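Local coordinates for tautomerase (Advenella mimigardefordensis DPN7, PDB 6VVW), which is a tautomerase-family protein of the MIF superfamily that assembles as a trimer of chains built on beta-alpha-beta units, at residues L4-T9 with I39-H44. Residues are numbered along the deposited sequence; the frame is centred on the assembly and turned at random.
Sequences LQVQVT and IRISLH
Strands 4-8 and 40-43 run side by side in the same direction, their axes 4.5 Å apart and crossing at -19°, with Leu4, Val6 and His44 burying the most surface. Leu4 is gripped through both backbone polar atoms: its N gives a weak bond to Arg40 O, and its O accepts Ser42 N at 2.8 Å, the donor lying 38° above the carbonyl plane. Val6 repeats the pattern, with a weak bond from its N to Ser42 O and a straighter one from His44 N to Val6 O (2.9 Å), arriving almost along the C=O axis. On the apolar face, Leu4 lies alongside Ile41 and both point the same way, Leu4 CB resting 3.6 Å from Ile41 CG1. Leu43, its CG anti to the backbone N (chi1 -176°), swings CD1 obliquely across to Val6 CB (3.6 Å) and to Val8 CG1 (3.6 Å). The other face is polar: Ser42 OG sits beside Gln5 CB at 3.7 Å, but its hydrogen bond goes to Gln7 OE1 of the second subunit, while the His44 ring meets His44 of both neighbouring subunits edge-to-face. The pair closes the beta-alpha-beta unit whose helix 16-30 packs Ile28 on Leu4 and Leu21 and Ala24 on Ile41; strand 62-69 flanks 4-8 antiparallel, and 40-43 continues the sheet into the second subunit through an antiparallel ladder.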
ATOM      1  N   LEU A   4       3.950   6.124   7.117  1.00 20.28           N
ATOM      2  CA  LEU A   4       3.089   6.720   6.112  1.00 17.43           C
ATOM      3  C   LEU A   4       3.682   6.437   4.754  1.00 18.44           C
ATOM      4  O   LEU A   4       4.902   6.435   4.593  1.00 17.92           O
ATOM      5  CB  LEU A   4       2.940   8.222   6.311  1.00 17.64           C
ATOM      6  CG  LEU A   4       1.700   8.693   7.065  1.00 18.39           C
ATOM      7  CD1 LEU A   4       1.802   8.432   8.561  1.00 18.74           C
ATOM      8  CD2 LEU A   4       1.546  10.167   6.826  1.00 17.05           C
ATOM      9  N   GLN A   5       2.815   6.127   3.802  1.00 21.28           N
ATOM     10  CA  GLN A   5       3.199   6.051   2.405  1.00 19.15           C
ATOM     11  C   GLN A   5       2.245   6.961   1.673  1.00 15.80           C
ATOM     12  O   GLN A   5       1.069   7.043   2.040  1.00 16.22           O
ATOM     13  CB  GLN A   5       3.128   4.611   1.847  1.00 18.48           C
ATOM     14  CG  GLN A   5       3.871   3.603   2.684  1.00 17.09           C
ATOM     15  CD  GLN A   5       3.959   2.241   2.033  1.00 20.78           C
ATOM     16  OE1 GLN A   5       3.318   1.983   1.012  1.00 23.67           O
ATOM     17  NE2 GLN A   5       4.780   1.362   2.607  1.00 13.49           N
ATOM     18  N   VAL A   6       2.753   7.657   0.660  1.00 19.55           N
ATOM     19  CA  VAL A   6       2.041   8.767   0.031  1.00 17.47           C
ATOM     20  C   VAL A   6       2.232   8.695  -1.472  1.00 19.72           C
ATOM     21  O   VAL A   6       3.365   8.587  -1.949  1.00 19.47           O
ATOM     22  CB  VAL A   6       2.545  10.131   0.537  1.00 14.63           C
ATOM     23  CG1 VAL A   6       1.585  11.206   0.132  1.00 14.19           C
ATOM     24  CG2 VAL A   6       2.778  10.121   2.031  1.00 17.34           C
ATOM     25  N   GLN A   7       1.138   8.803  -2.224  1.00 20.31           N
ATOM     26  CA  GLN A   7       1.205   8.982  -3.667  1.00 18.65           C
ATOM     27  C   GLN A   7       0.769  10.398  -4.000  1.00 21.55           C
ATOM     28  O   GLN A   7      -0.347  10.801  -3.660  1.00 20.64           O
ATOM     29  CB  GLN A   7       0.328   7.971  -4.392  1.00 20.70           C
ATOM     30  CG  GLN A   7       0.913   6.586  -4.397  1.00 17.92           C
ATOM     31  CD  GLN A   7      -0.024   5.526  -4.974  1.00 20.80           C
ATOM     32  OE1 GLN A   7      -1.124   5.827  -5.450  1.00 22.34           O
ATOM     33  NE2 GLN A   7       0.422   4.263  -4.934  1.00 20.54           N
ATOM     34  N   VAL A   8       1.653  11.154  -4.649  1.00 18.78           N
ATOM     35  CA  VAL A   8       1.318  12.478  -5.152  1.00 20.36           C
ATOM     36  C   VAL A   8       1.442  12.462  -6.664  1.00 19.38           C
ATOM     37  O   VAL A   8       2.268  11.735  -7.210  1.00 20.86           O
ATOM     38  CB  VAL A   8       2.238  13.552  -4.549  1.00 21.32           C
ATOM     39  CG1 VAL A   8       3.671  13.180  -4.785  1.00 17.75           C
ATOM     40  CG2 VAL A   8       1.927  14.911  -5.151  1.00 23.89           C
ATOM     41  N   THR A   9       0.625  13.251  -7.347  1.00 18.83           N
ATOM     42  CA  THR A   9       0.841  13.426  -8.779  1.00 21.75           C
ATOM     43  C   THR A   9       2.269  13.936  -9.000  1.00 23.67           C
ATOM     44  O   THR A   9       2.785  14.741  -8.220  1.00 22.14           O
ATOM     45  CB  THR A   9      -0.198  14.394  -9.369  1.00 19.49           C
ATOM     46  OG1 THR A   9      -0.386  14.127 -10.761  1.00 21.77           O
ATOM     47  CG2 THR A   9       0.242  15.829  -9.253  1.00 21.51           C
ATOM     48  N   ILE A  39       7.473   7.148  13.834  1.00 20.25           N
ATOM     49  CA  ILE A  39       6.905   7.636  12.594  1.00 19.84           C
ATOM     50  C   ILE A  39       7.921   7.475  11.490  1.00 20.71           C
ATOM     51  O   ILE A  39       9.125   7.626  11.706  1.00 23.58           O
ATOM     52  CB  ILE A  39       6.491   9.105  12.737  1.00 20.10           C
ATOM     53  CG1 ILE A  39       5.755   9.308  14.067  1.00 21.76           C
ATOM     54  CG2 ILE A  39       5.680   9.521  11.527  1.00 23.16           C
ATOM     55  CD1 ILE A  39       5.938  10.680  14.686  1.00 22.67           C
ATOM     56  N   ARG A  40       7.434   7.144  10.305  1.00 20.80           N
ATOM     57  CA  ARG A  40       8.177   7.333   9.079  1.00 18.55           C
ATOM     58  C   ARG A  40       7.192   7.809   8.032  1.00 19.19           C
ATOM     59  O   ARG A  40       5.978   7.708   8.207  1.00 21.62           O
ATOM     60  CB  ARG A  40       8.903   6.051   8.626  1.00 21.86           C
ATOM     61  CG  ARG A  40       8.274   4.766   9.104  1.00 19.71           C
ATOM     62  CD  ARG A  40       8.981   3.533   8.566  1.00 18.84           C
ATOM     63  NE  ARG A  40      10.141   3.185   9.379  1.00 17.85           N
ATOM     64  CZ  ARG A  40      10.991   2.192   9.121  1.00 18.99           C
ATOM     65  NH1 ARG A  40      10.856   1.415   8.053  1.00 19.89           N
ATOM     66  NH2 ARG A  40      12.010   1.988   9.935  1.00 17.79           N
ATOM     67  N   ILE A  41       7.713   8.383   6.959  1.00 18.65           N
ATOM     68  CA  ILE A  41       6.873   8.842   5.862  1.00 19.34           C
ATOM     69  C   ILE A  41       7.635   8.605   4.582  1.00 18.38           C
ATOM     70  O   ILE A  41       8.822   8.927   4.497  1.00 20.60           O
ATOM     71  CB  ILE A  41       6.509  10.330   5.987  1.00 19.83           C
ATOM     72  CG1 ILE A  41       5.599  10.553   7.187  1.00 21.09           C
ATOM     73  CG2 ILE A  41       5.829  10.791   4.729  1.00 17.20           C
ATOM     74  CD1 ILE A  41       5.611  11.954   7.719  1.00 21.59           C
ATOM     75  N   SER A  42       6.964   8.054   3.583  1.00 19.30           N
ATOM     76  CA  SER A  42       7.591   7.765   2.303  1.00 18.10           C
ATOM     77  C   SER A  42       6.779   8.413   1.196  1.00 17.86           C
ATOM     78  O   SER A  42       5.571   8.184   1.105  1.00 21.23           O
ATOM     79  CB  SER A  42       7.673   6.266   2.081  1.00 20.87           C
ATOM     80  OG  SER A  42       6.552   5.804   1.350  1.00 18.96           O
ATOM     81  N   LEU A  43       7.428   9.190   0.334  1.00 16.95           N
ATOM     82  CA  LEU A  43       6.736   9.788  -0.797  1.00 17.10           C
ATOM     83  C   LEU A  43       7.122   9.094  -2.097  1.00 21.71           C
ATOM     84  O   LEU A  43       8.307   8.841  -2.342  1.00 24.65           O
ATOM     85  CB  LEU A  43       7.041  11.286  -0.896  1.00 20.53           C
ATOM     86  CG  LEU A  43       6.249  11.962  -2.012  1.00 18.79           C
ATOM     87  CD1 LEU A  43       4.812  11.679  -1.723  1.00 21.77           C
ATOM     88  CD2 LEU A  43       6.456  13.443  -2.023  1.00 18.45           C
ATOM     89  N   HIS A  44       6.116   8.820  -2.945  1.00 19.33           N
ATOM     90  CA  HIS A  44       6.292   8.071  -4.194  1.00 18.14           C
ATOM     91  C   HIS A  44       5.466   8.744  -5.284  1.00 20.10           C
ATOM     92  O   HIS A  44       4.287   8.422  -5.452  1.00 22.29           O
ATOM     93  CB  HIS A  44       5.873   6.625  -3.993  1.00 18.68           C
ATOM     94  CG  HIS A  44       5.560   5.880  -5.255  1.00 20.58           C
ATOM     95  ND1 HIS A  44       6.227   6.095  -6.445  1.00 21.16           N
ATOM     96  CD2 HIS A  44       4.663   4.893  -5.502  1.00 19.69           C
ATOM     97  CE1 HIS A  44       5.752   5.276  -7.368  1.00 18.89           C
ATOM     98  NE2 HIS A  44       4.796   4.544  -6.825  1.00 20.68           N
TER